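Local coordinates for protein PelD (Pseudomonas aeruginosa, PDB 4EUV) that binds the second messenger cyclic di-GMP through its soluble region, which holds GAF and GGDEF-family domains of a membrane protein involved in pellicle formation, at residues Asp213-Leu218 against Leu227-Pro232; Gln1-Ser6 against Ala36-Leu41; Ala185-Phe190 against Arg268-Asp273. All coordinates share one frame; numbering follows the deposited sequence.

Contacts 1 and 3 belong to one antiparallel sheet in the GGDEF-family part of the chain. Contact 1 pairs an outer strand with its hairpin partner, contact 3 pairs the other outer strand with strand 185-192, and the two inner strands are themselves neighbours (Leu231 N to Cys186 O, 2.8 Å). Both are largely buried and held by backbone bonds, but contact 1 ends in a carboxylate reading a guanine, whereas contact 3 carries a CH-pi contact. Contact 2 is a surface touch between two helices, resting on one tyrosine and hydroxyl chemistry. Its centre lies about 26 Å from those of the others, yet Arg4 in its first helix reaches the same ligand.

Contact 1: residues Asp213-Leu218 against Leu227-Pro232; sequences DVQLRL and LLVLLP. With C2E (9,9'-[(2R,3R,3aS,5S,7aR,9R,10R,10aS,12S,14aR)-3,5,10,12-tetrahydroxy-5,12-dioxidooctahydro-2H,7H-difuro[3,2-d:3',2'-j][1,3,7,9,2,8]tetraoxadiphosphacyclododecine-2,9-diyl]bis(2-amino-1,9-dihydro-6H-purin-6-one)), chain B.
Leu227 begins the pairing by meeting Gln215 at a slant, with Leu227 CD2 3.8 Å from Gln215 CD. The glutamine amide is fixed through NE2, which bonds to Leu205 O. Leu228 forms a hydrogen-bonded antiparallel pair with Leu216, and Leu216 N lies 2.9 Å from Leu228 O. Val229 turns to the face of Gln215 in a non-hydrogen-bonded pair; its CG2 runs beside the glutamine chain, 4.0 Å from Gln215 CG. Leu230 restores the hydrogen-bonded pattern with Val214, and on the opposite face the two side chains run side by side (Leu230 CD2 to Val214 CG2, 3.7 Å). Leu231 then borders the ligand, CD1 sitting 3.6 Å from N2 of C2E, and Pro232 O shares a bridging water with Asp213 OD1. With CG beside its own backbone N (chi1 -70°), Asp213 offers both oxygens to one guanine: N2 donates to OD1 at 3.0 Å and 168°, N1 to OD2 at 2.6 Å. Arg210 also binds C2E, completing the RxxD spacing of a GGDEF I-site, here probably a receptor site. Paired N1 and N2 donors meeting one carboxylate are consistent with recognition of a guanine edge, the aspartate probably ionised.

Contact 2: residues Gln1-Ser6 against Ala36-Leu41; sequences QSLRSS and AQYGSL
Tyr38 reaches from one helix to the first turn of another, and its hydroxyl is the focus of the contact. Ser2 OG donates to Tyr38 OH at 2.9 Å; Ser6 OG donates to the same oxygen through a weak bond of 3.4 Å. One helical turn separates these serines, and Ser6 N bonds to Ser2 O at 2.7 Å, so the phenol oxygen meets a formed turn. Ser2 O also lies 2.7 Å from Tyr38 OH, but the angle is too poor for a bond. The conformations account for this convergence. Tyr38 keeps CG beside its backbone N (chi1 -77°), which carries the ring toward helix 2-14. Ser2 places OG between its backbone N and carbonyl carbon (chi1 69°), from where it approaches the ring obliquely. Ser6 OG lies in the ring plane at its edge, 3.9 Å from Tyr38 CE2. Across the ring, Leu3 CD1 sits near the ring plane at the edge, 3.5 Å from Tyr38 CE1. The ring is thus flanked at its CE1 and CE2 edges by a leucine methyl and, more loosely, a serine hydroxyl. Arg4 leaves its helix away from Tyr38 at CB; its NH1 bonds to Leu233 O and its NH2 forms a salt bridge to C2E. In the fold, the contact joins the start of helix 2-14 to the last turn of helix 23-39, where Tyr38 also packs on Leu138 and Leu142 of helix 133-150, while Leu41 beyond that turn rests against strand 117-123.

Contact 3: residues Ala185-Phe190 against Arg268-Asp273; sequences ACLYAF and RQYELD
Leu187, Arg268 and Ala185 lose the most surface as strands 185-190 and 268-272 pair, their axes 4.7 Å apart. Leu187 is bonded both ways to Tyr270: Leu187 N to Tyr270 O is 2.8 Å and nearly straight (174°), and the return bond is equally short. Its CD1 stands 4.3 Å from Tyr270 CD2, obliquely to that ring. Arg268 pairs with Ala189 through two backbone bonds, and its side chain, extended from CG to NE, leads away toward Phe284 and Glu288 of helix 280-288. Ala185 O accepts from Leu272 N at 3.0 Å, and Ala185 CB meets Leu272 CD2 at 4.1 Å. On the other face Gln269, with CG anti to N (chi1 178°), lies alongside Tyr188; its CG is 4.0 Å from the ring centroid, a CH-pi contact over one face, and amide and ring planes differ by only 26°. Gln269 NE2 is 3.4 Å from Cys186 SG. Tyr188 also meets the Tyr242 ring of helix 236-253. First strand beside last, in the antiparallel order 4-1-3-2 of a βαββαβ unit, is the ferredoxin-like topology found at the heart of GGDEF domains.

Contact 1: residues Asp213-Leu218 against Leu227-Pro232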
loop_
_atom_site.group_PDB
_atom_site.type_symbol
_atom_site.label_atom_id
_atom_site.label_comp_id
_atom_site.label_asym_id
_atom_site.label_seq_id
_atom_site.Cartn_x
_atom_site.Cartn_y
_atom_site.Cartn_z
ATOM N N ASP A 213 -2.080 -6.976 -5.263
ATOM C CA ASP A 213 -2.662 -7.984 -4.370
ATOM C C ASP A 213 -1.499 -8.786 -3.830
ATOM O O ASP A 213 -0.512 -8.965 -4.530
ATOM C CB ASP A 213 -3.600 -8.910 -5.138
ATOM C CG ASP A 213 -4.885 -8.215 -5.579
ATOM O OD1 ASP A 213 -5.028 -6.974 -5.397
ATOM O OD2 ASP A 213 -5.739 -8.917 -6.140
ATOM N N VAL A 214 -1.615 -9.265 -2.600
ATOM C CA VAL A 214 -0.567 -10.036 -1.952
ATOM C C VAL A 214 -1.214 -11.281 -1.344
ATOM O O VAL A 214 -2.381 -11.227 -0.874
ATOM C CB VAL A 214 0.223 -9.219 -0.860
ATOM C CG1 VAL A 214 1.287 -8.276 -1.503
ATOM C CG2 VAL A 214 -0.743 -8.424 0.042
ATOM N N GLN A 215 -0.468 -12.394 -1.342
ATOM C CA GLN A 215 -1.037 -13.681 -0.912
ATOM C C GLN A 215 -0.198 -14.356 0.133
ATOM O O GLN A 215 0.997 -14.181 0.150
ATOM C CB GLN A 215 -1.145 -14.663 -2.097
ATOM C CG GLN A 215 -2.022 -14.174 -3.234
ATOM C CD GLN A 215 -2.121 -15.192 -4.369
ATOM O OE1 GLN A 215 -1.320 -16.138 -4.436
ATOM N NE2 GLN A 215 -3.112 -15.023 -5.236
ATOM N N LEU A 216 -0.852 -15.144 0.982
ATOM C CA LEU A 216 -0.184 -16.057 1.889
ATOM C C LEU A 216 -0.739 -17.461 1.700
ATOM O O LEU A 216 -1.947 -17.644 1.602
ATOM C CB LEU A 216 -0.404 -15.655 3.347
ATOM C CG LEU A 216 0.271 -14.436 3.941
ATOM C CD1 LEU A 216 -0.196 -14.307 5.395
ATOM C CD2 LEU A 216 1.815 -14.575 3.848
ATOM N N ARG A 217 0.173 -18.434 1.690
ATOM C CA ARG A 217 -0.130 -19.841 1.552
ATOM C C ARG A 217 -0.048 -20.457 2.922
ATOM O O ARG A 217 1.050 -20.579 3.495
ATOM C CB ARG A 217 0.871 -20.486 0.564
ATOM C CG ARG A 217 0.713 -19.858 -0.847
ATOM C CD ARG A 217 1.851 -20.231 -1.839
ATOM N NE ARG A 217 3.134 -20.495 -1.217
ATOM C CZ ARG A 217 4.240 -20.873 -1.869
ATOM N NH1 ARG A 217 4.246 -21.036 -3.195
ATOM N NH2 ARG A 217 5.347 -21.114 -1.180
ATOM N N LEU A 218 -1.219 -20.805 3.464
ATOM C CA LEU A 218 -1.349 -21.179 4.867
ATOM C C LEU A 218 -2.036 -22.532 5.077
ATOM O O LEU A 218 -2.578 -23.109 4.143
ATOM C CB LEU A 218 -2.125 -20.076 5.637
ATOM C CG LEU A 218 -1.463 -18.678 5.738
ATOM C CD1 LEU A 218 -2.380 -17.664 6.450
ATOM C CD2 LEU A 218 -0.094 -18.718 6.432
ATOM N N LEU A 227 -5.521 -20.309 1.171
ATOM C CA LEU A 227 -4.856 -19.278 0.392
ATOM C C LEU A 227 -5.558 -17.957 0.712
ATOM O O LEU A 227 -6.706 -17.754 0.336
ATOM C CB LEU A 227 -4.944 -19.598 -1.098
ATOM C CG LEU A 227 -4.054 -18.838 -2.096
ATOM C CD1 LEU A 227 -4.259 -19.486 -3.391
ATOM C CD2 LEU A 227 -4.440 -17.395 -2.251
ATOM N N LEU A 228 -4.863 -17.100 1.453
ATOM C CA LEU A 228 -5.336 -15.760 1.839
ATOM C C LEU A 228 -4.833 -14.727 0.831
ATOM O O LEU A 228 -3.639 -14.715 0.464
ATOM C CB LEU A 228 -4.793 -15.446 3.242
ATOM C CG LEU A 228 -5.281 -14.237 4.038
ATOM C CD1 LEU A 228 -6.808 -14.318 4.319
ATOM C CD2 LEU A 228 -4.546 -14.180 5.346
ATOM N N VAL A 229 -5.755 -13.911 0.348
ATOM C CA VAL A 229 -5.463 -12.861 -0.608
ATOM C C VAL A 229 -5.977 -11.513 -0.075
ATOM O O VAL A 229 -7.190 -11.335 0.183
ATOM C CB VAL A 229 -6.130 -13.101 -2.015
ATOM C CG1 VAL A 229 -5.615 -12.086 -3.055
ATOM C CG2 VAL A 229 -5.894 -14.543 -2.508
ATOM N N LEU A 230 -5.053 -10.566 0.018
ATOM C CA LEU A 230 -5.404 -9.165 0.283
ATOM C C LEU A 230 -5.484 -8.376 -1.036
ATOM O O LEU A 230 -4.601 -8.480 -1.892
ATOM C CB LEU A 230 -4.411 -8.556 1.310
ATOM C CG LEU A 230 -4.467 -7.022 1.466
ATOM C CD1 LEU A 230 -5.718 -6.624 2.308
ATOM C CD2 LEU A 230 -3.163 -6.474 2.029
ATOM N N LEU A 231 -6.583 -7.652 -1.243
ATOM C CA LEU A 231 -6.713 -6.734 -2.351
ATOM C C LEU A 231 -6.728 -5.291 -1.845
ATOM O O LEU A 231 -7.798 -4.769 -1.474
ATOM C CB LEU A 231 -7.977 -6.990 -3.198
ATOM C CG LEU A 231 -8.755 -8.313 -3.278
ATOM C CD1 LEU A 231 -9.316 -8.588 -4.671
ATOM C CD2 LEU A 231 -8.063 -9.532 -2.720
ATOM N N PRO A 232 -5.551 -4.638 -1.829
ATOM C CA PRO A 232 -5.494 -3.210 -1.487
ATOM C C PRO A 232 -6.309 -2.373 -2.463
ATOM O O PRO A 232 -6.407 -2.701 -3.657
ATOM C CB PRO A 232 -4.023 -2.850 -1.677
ATOM C CG PRO A 232 -3.272 -4.170 -1.575
ATOM C CD PRO A 232 -4.212 -5.182 -2.167
HETATM P P1 C2E B . -11.283 -7.615 -15.467
HETATM O O2P C2E B . -12.610 -8.194 -15.836
HETATM O O1P C2E B . -10.097 -8.559 -15.385
HETATM O "O5'" C2E B . -11.514 -6.869 -14.083
HETATM C "C5'" C2E B . -12.727 -6.168 -13.790
HETATM C "C4'" C2E B . -12.485 -5.448 -12.474
HETATM O "O4'" C2E B . -12.498 -6.439 -11.414
HETATM C "C3'" C2E B . -11.119 -4.771 -12.384
HETATM O "O3'" C2E B . -11.115 -3.396 -12.781
HETATM C "C2'" C2E B . -10.831 -4.815 -10.894
HETATM O "O2'" C2E B . -11.451 -3.726 -10.201
HETATM C "C1'" C2E B . -11.474 -6.106 -10.459
HETATM N N9 C2E B . -10.429 -7.160 -10.467
HETATM C C8 C2E B . -10.307 -8.164 -11.352
HETATM N N7 C2E B . -9.250 -8.944 -11.050
HETATM C C5 C2E B . -8.678 -8.430 -9.946
HETATM C C6 C2E B . -7.513 -8.793 -9.118
HETATM O O6 C2E B . -6.787 -9.896 -9.451
HETATM N N1 C2E B . -7.234 -8.012 -8.058
HETATM C C2 C2E B . -7.979 -6.899 -7.738
HETATM N N2 C2E B . -7.624 -6.162 -6.665
HETATM N N3 C2E B . -9.080 -6.510 -8.459
HETATM C C4 C2E B . -9.442 -7.234 -9.566
HETATM P P11 C2E B . -9.788 -2.708 -13.383
HETATM O O21 C2E B . -10.231 -1.311 -13.773
HETATM O O11 C2E B . -8.635 -2.856 -12.409
HETATM O O5A C2E B . -9.446 -3.550 -14.704
HETATM C C5A C2E B . -10.232 -3.375 -15.884
HETATM C C4A C2E B . -9.763 -4.340 -16.957
HETATM O O4A C2E B . -8.420 -4.051 -17.315
HETATM C C3A C2E B . -9.680 -5.787 -16.488
HETATM O O3A C2E B . -10.932 -6.453 -16.529
HETATM C C2A C2E B . -8.645 -6.417 -17.394
HETATM O O2A C2E B . -9.210 -6.749 -18.675
HETATM C C1A C2E B . -7.694 -5.257 -17.567
HETATM N N91 C2E B . -6.601 -5.340 -16.559
HETATM C C81 C2E B . -6.466 -4.639 -15.410
HETATM N N71 C2E B . -5.324 -4.985 -14.771
HETATM C C51 C2E B . -4.715 -5.909 -15.534
HETATM C C61 C2E B . -3.475 -6.706 -15.489
HETATM O O61 C2E B . -2.587 -6.605 -14.466
HETATM N N11 C2E B . -3.232 -7.574 -16.482
HETATM C C21 C2E B . -4.058 -7.715 -17.542
HETATM N N21 C2E B . -3.715 -8.596 -18.517
HETATM N N31 C2E B . -5.215 -7.023 -17.665
HETATM C C41 C2E B . -5.566 -6.126 -16.710
HETATM O O HOH W 1 -5.102 -4.210 -5.587
#

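Contact 2: residues Gln1-Ser6 against Ala36-Leu41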
loop_
_atom_site.group_PDB
_atom_site.type_symbol
_atom_site.label_atom_id
_atom_site.label_comp_id
_atom_site.label_asym_id
_atom_site.label_seq_id
_atom_site.Cartn_x
_atom_site.Cartn_y
_atom_site.Cartn_z
ATOM N N GLN A 1 -8.590 3.384 -10.619
ATOM C CA GLN A 1 -7.747 4.620 -10.674
ATOM C C GLN A 1 -6.346 4.359 -11.215
ATOM O O GLN A 1 -5.821 3.233 -11.153
ATOM C CB GLN A 1 -7.583 5.243 -9.282
ATOM C CG GLN A 1 -8.758 6.003 -8.745
ATOM C CD GLN A 1 -8.921 5.775 -7.252
ATOM O OE1 GLN A 1 -9.828 5.065 -6.826
ATOM N NE2 GLN A 1 -8.024 6.348 -6.450
ATOM N N SER A 2 -5.744 5.434 -11.723
ATOM C CA SER A 2 -4.316 5.470 -12.001
ATOM C C SER A 2 -3.494 5.520 -10.708
ATOM O O SER A 2 -2.266 5.570 -10.764
ATOM C CB SER A 2 -3.962 6.651 -12.911
ATOM O OG SER A 2 -4.116 7.895 -12.250
ATOM N N LEU A 3 -4.159 5.524 -9.553
ATOM C CA LEU A 3 -3.458 5.400 -8.266
ATOM C C LEU A 3 -2.781 4.032 -8.151
ATOM O O LEU A 3 -1.559 3.964 -7.965
ATOM C CB LEU A 3 -4.391 5.629 -7.073
ATOM C CG LEU A 3 -4.497 7.041 -6.482
ATOM C CD1 LEU A 3 -5.550 7.910 -7.200
ATOM C CD2 LEU A 3 -4.785 6.966 -4.983
ATOM N N ARG A 4 -3.579 2.961 -8.271
ATOM C CA ARG A 4 -3.058 1.593 -8.319
ATOM C C ARG A 4 -1.971 1.509 -9.388
ATOM O O ARG A 4 -0.846 1.091 -9.108
ATOM C CB ARG A 4 -4.165 0.562 -8.623
ATOM C CG ARG A 4 -5.081 0.157 -7.446
ATOM C CD ARG A 4 -5.898 -1.116 -7.755
ATOM N NE ARG A 4 -6.799 -0.997 -8.913
ATOM C CZ ARG A 4 -8.127 -0.886 -8.838
ATOM N NH1 ARG A 4 -8.745 -0.882 -7.655
ATOM N NH2 ARG A 4 -8.852 -0.772 -9.949
ATOM N N SER A 5 -2.299 1.946 -10.604
ATOM C CA SER A 5 -1.362 1.827 -11.716
ATOM C C SER A 5 -0.075 2.626 -11.516
ATOM O O SER A 5 1.013 2.112 -11.776
ATOM C CB SER A 5 -2.034 2.136 -13.060
ATOM O OG SER A 5 -3.292 2.759 -12.862
ATOM N N SER A 6 -0.193 3.863 -11.027
ATOM C CA SER A 6 0.991 4.684 -10.769
ATOM C C SER A 6 1.892 4.041 -9.737
ATOM O O SER A 6 3.099 4.000 -9.918
ATOM C CB SER A 6 0.615 6.101 -10.338
ATOM O OG SER A 6 0.602 6.965 -11.459
ATOM N N ALA A 36 3.576 15.671 -8.063
ATOM C CA ALA A 36 3.206 16.877 -8.824
ATOM C C ALA A 36 1.976 16.655 -9.715
ATOM O O ALA A 36 1.080 17.497 -9.755
ATOM C CB ALA A 36 4.384 17.351 -9.648
ATOM N N GLN A 37 1.954 15.526 -10.424
ATOM C CA GLN A 37 0.819 15.086 -11.257
ATOM C C GLN A 37 -0.496 15.043 -10.467
ATOM O O GLN A 37 -1.546 15.479 -10.953
ATOM C CB GLN A 37 1.128 13.696 -11.841
ATOM C CG GLN A 37 0.075 13.084 -12.780
ATOM C CD GLN A 37 0.192 11.555 -12.885
ATOM O OE1 GLN A 37 1.183 10.959 -12.447
ATOM N NE2 GLN A 37 -0.832 10.919 -13.456
ATOM N N TYR A 38 -0.420 14.527 -9.243
ATOM C CA TYR A 38 -1.587 14.374 -8.373
ATOM C C TYR A 38 -2.011 15.648 -7.625
ATOM O O TYR A 38 -3.206 15.863 -7.404
ATOM C CB TYR A 38 -1.378 13.188 -7.415
ATOM C CG TYR A 38 -1.598 11.857 -8.091
ATOM C CD1 TYR A 38 -2.801 11.169 -7.935
ATOM C CD2 TYR A 38 -0.618 11.294 -8.911
ATOM C CE1 TYR A 38 -3.017 9.948 -8.571
ATOM C CE2 TYR A 38 -0.826 10.074 -9.555
ATOM C CZ TYR A 38 -2.027 9.408 -9.380
ATOM O OH TYR A 38 -2.248 8.194 -10.003
ATOM N N GLY A 39 -1.050 16.498 -7.264
ATOM C CA GLY A 39 -1.345 17.734 -6.535
ATOM C C GLY A 39 -1.397 18.975 -7.410
ATOM O O GLY A 39 -1.540 20.088 -6.904
ATOM N N SER A 40 -1.287 18.772 -8.726
ATOM C CA SER A 40 -1.196 19.843 -9.713
ATOM C C SER A 40 -0.167 20.916 -9.316
ATOM O O SER A 40 -0.388 22.102 -9.550
ATOM C CB SER A 40 -2.581 20.456 -9.993
ATOM O OG SER A 40 -3.523 19.446 -10.324
ATOM N N LEU A 41 0.950 20.474 -8.732
ATOM C CA LEU A 41 1.975 21.361 -8.164
ATOM C C LEU A 41 2.774 22.113 -9.216
ATOM O O LEU A 41 2.960 21.610 -10.331
ATOM C CB LEU A 41 2.951 20.557 -7.301
ATOM C CG LEU A 41 2.376 19.574 -6.276
ATOM C CD1 LEU A 41 3.493 18.739 -5.651
ATOM C CD2 LEU A 41 1.587 20.317 -5.208
#

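Contact 3: residues Ala185-Phe190 against Arg268-Asp273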
loop_
_atom_site.group_PDB
_atom_site.type_symbol
_atom_site.label_atom_id
_atom_site.label_comp_id
_atom_site.label_asym_id
_atom_site.label_seq_id
_atom_site.Cartn_x
_atom_site.Cartn_y
_atom_site.Cartn_z
ATOM N N ALA A 185 -10.507 -1.976 1.039
ATOM C CA ALA A 185 -9.699 -3.142 0.697
ATOM C C ALA A 185 -10.502 -4.361 1.103
ATOM O O ALA A 185 -11.431 -4.271 1.916
ATOM C CB ALA A 185 -8.314 -3.119 1.432
ATOM N N CYS A 186 -10.138 -5.500 0.534
ATOM C CA CYS A 186 -10.852 -6.734 0.785
ATOM C C CYS A 186 -9.860 -7.859 1.069
ATOM O O CYS A 186 -8.771 -7.895 0.465
ATOM C CB CYS A 186 -11.656 -7.062 -0.480
ATOM S SG CYS A 186 -12.813 -8.393 -0.195
ATOM N N LEU A 187 -10.221 -8.775 1.977
ATOM C CA LEU A 187 -9.503 -10.034 2.139
ATOM C C LEU A 187 -10.395 -11.184 1.728
ATOM O O LEU A 187 -11.546 -11.219 2.128
ATOM C CB LEU A 187 -9.107 -10.299 3.598
ATOM C CG LEU A 187 -7.990 -9.493 4.240
ATOM C CD1 LEU A 187 -8.187 -9.590 5.724
ATOM C CD2 LEU A 187 -6.622 -10.095 3.859
ATOM N N TYR A 188 -9.832 -12.119 0.968
ATOM C CA TYR A 188 -10.452 -13.425 0.694
ATOM C C TYR A 188 -9.603 -14.534 1.275
ATOM O O TYR A 188 -8.393 -14.595 0.988
ATOM C CB TYR A 188 -10.511 -13.652 -0.806
ATOM C CG TYR A 188 -11.652 -12.948 -1.491
ATOM C CD1 TYR A 188 -12.935 -13.505 -1.475
ATOM C CD2 TYR A 188 -11.466 -11.721 -2.128
ATOM C CE1 TYR A 188 -13.997 -12.880 -2.095
ATOM C CE2 TYR A 188 -12.536 -11.063 -2.756
ATOM C CZ TYR A 188 -13.798 -11.661 -2.747
ATOM O OH TYR A 188 -14.871 -11.058 -3.336
ATOM N N ALA A 189 -10.219 -15.414 2.069
ATOM C CA ALA A 189 -9.613 -16.653 2.478
ATOM C C ALA A 189 -10.270 -17.793 1.695
ATOM O O ALA A 189 -11.490 -18.036 1.832
ATOM C CB ALA A 189 -9.771 -16.860 3.956
ATOM N N PHE A 190 -9.465 -18.467 0.866
ATOM C CA PHE A 190 -9.889 -19.663 0.158
ATOM C C PHE A 190 -9.493 -20.919 0.940
ATOM O O PHE A 190 -8.315 -21.275 1.032
ATOM C CB PHE A 190 -9.339 -19.677 -1.287
ATOM C CG PHE A 190 -9.795 -18.525 -2.115
ATOM C CD1 PHE A 190 -11.076 -18.509 -2.695
ATOM C CD2 PHE A 190 -8.962 -17.416 -2.306
ATOM C CE1 PHE A 190 -11.491 -17.422 -3.474
ATOM C CE2 PHE A 190 -9.363 -16.314 -3.092
ATOM C CZ PHE A 190 -10.621 -16.307 -3.678
ATOM N N ARG A 268 -14.312 -17.331 2.210
ATOM C CA ARG A 268 -14.636 -16.357 3.263
ATOM C C ARG A 268 -14.093 -14.987 2.855
ATOM O O ARG A 268 -12.930 -14.858 2.431
ATOM C CB ARG A 268 -14.109 -16.752 4.654
ATOM C CG ARG A 268 -14.548 -18.121 5.137
ATOM C CD ARG A 268 -13.889 -18.509 6.456
ATOM N NE ARG A 268 -14.405 -19.771 7.012
ATOM C CZ ARG A 268 -15.299 -19.872 7.985
ATOM N NH1 ARG A 268 -15.819 -18.790 8.592
ATOM N NH2 ARG A 268 -15.665 -21.083 8.379
ATOM N N GLN A 269 -14.920 -13.955 3.009
ATOM C CA GLN A 269 -14.506 -12.626 2.556
ATOM C C GLN A 269 -14.688 -11.616 3.695
ATOM O O GLN A 269 -15.686 -11.681 4.443
ATOM C CB GLN A 269 -15.337 -12.228 1.331
ATOM C CG GLN A 269 -15.047 -10.820 0.780
ATOM C CD GLN A 269 -16.149 -10.342 -0.180
ATOM O OE1 GLN A 269 -17.002 -11.126 -0.595
ATOM N NE2 GLN A 269 -16.092 -9.074 -0.571
ATOM N N TYR A 270 -13.747 -10.674 3.795
ATOM C CA TYR A 270 -13.810 -9.609 4.811
ATOM C C TYR A 270 -13.505 -8.264 4.134
ATOM O O TYR A 270 -12.461 -8.119 3.481
ATOM C CB TYR A 270 -12.816 -9.875 5.955
ATOM C CG TYR A 270 -12.816 -8.806 7.035
ATOM C CD1 TYR A 270 -13.755 -8.825 8.045
ATOM C CD2 TYR A 270 -11.890 -7.757 7.011
ATOM C CE1 TYR A 270 -13.782 -7.812 9.037
ATOM C CE2 TYR A 270 -11.899 -6.745 7.985
ATOM C CZ TYR A 270 -12.842 -6.787 9.000
ATOM O OH TYR A 270 -12.845 -5.800 9.961
ATOM N N GLU A 271 -14.426 -7.313 4.267
ATOM C CA GLU A 271 -14.195 -5.931 3.789
ATOM C C GLU A 271 -13.686 -5.026 4.901
ATOM O O GLU A 271 -14.332 -4.871 5.938
ATOM C CB GLU A 271 -15.456 -5.325 3.184
ATOM C CG GLU A 271 -15.916 -5.991 1.885
ATOM C CD GLU A 271 -17.228 -5.397 1.338
ATOM O OE1 GLU A 271 -17.671 -4.330 1.815
ATOM O OE2 GLU A 271 -17.803 -5.997 0.410
ATOM N N LEU A 272 -12.536 -4.414 4.668
ATOM C CA LEU A 272 -11.946 -3.507 5.638
ATOM C C LEU A 272 -12.793 -2.261 5.681
ATOM O O LEU A 272 -13.036 -1.638 4.650
ATOM C CB LEU A 272 -10.503 -3.140 5.249
ATOM C CG LEU A 272 -9.377 -3.988 5.852
ATOM C CD1 LEU A 272 -9.444 -5.408 5.380
ATOM C CD2 LEU A 272 -7.999 -3.401 5.500
ATOM N N ASP A 273 -13.262 -1.914 6.862
ATOM C CA ASP A 273 -14.027 -0.698 7.001
ATOM C C ASP A 273 -13.676 -0.015 8.308
ATOM O O ASP A 273 -13.710 -0.635 9.385
ATOM C CB ASP A 273 -15.529 -0.978 6.912
ATOM C CG ASP A 273 -16.316 0.218 6.365
ATOM O OD1 ASP A 273 -16.937 0.936 7.170
ATOM O OD2 ASP A 273 -16.302 0.443 5.129
HETATM O O HOH W 2 -13.565 -2.144 2.057
#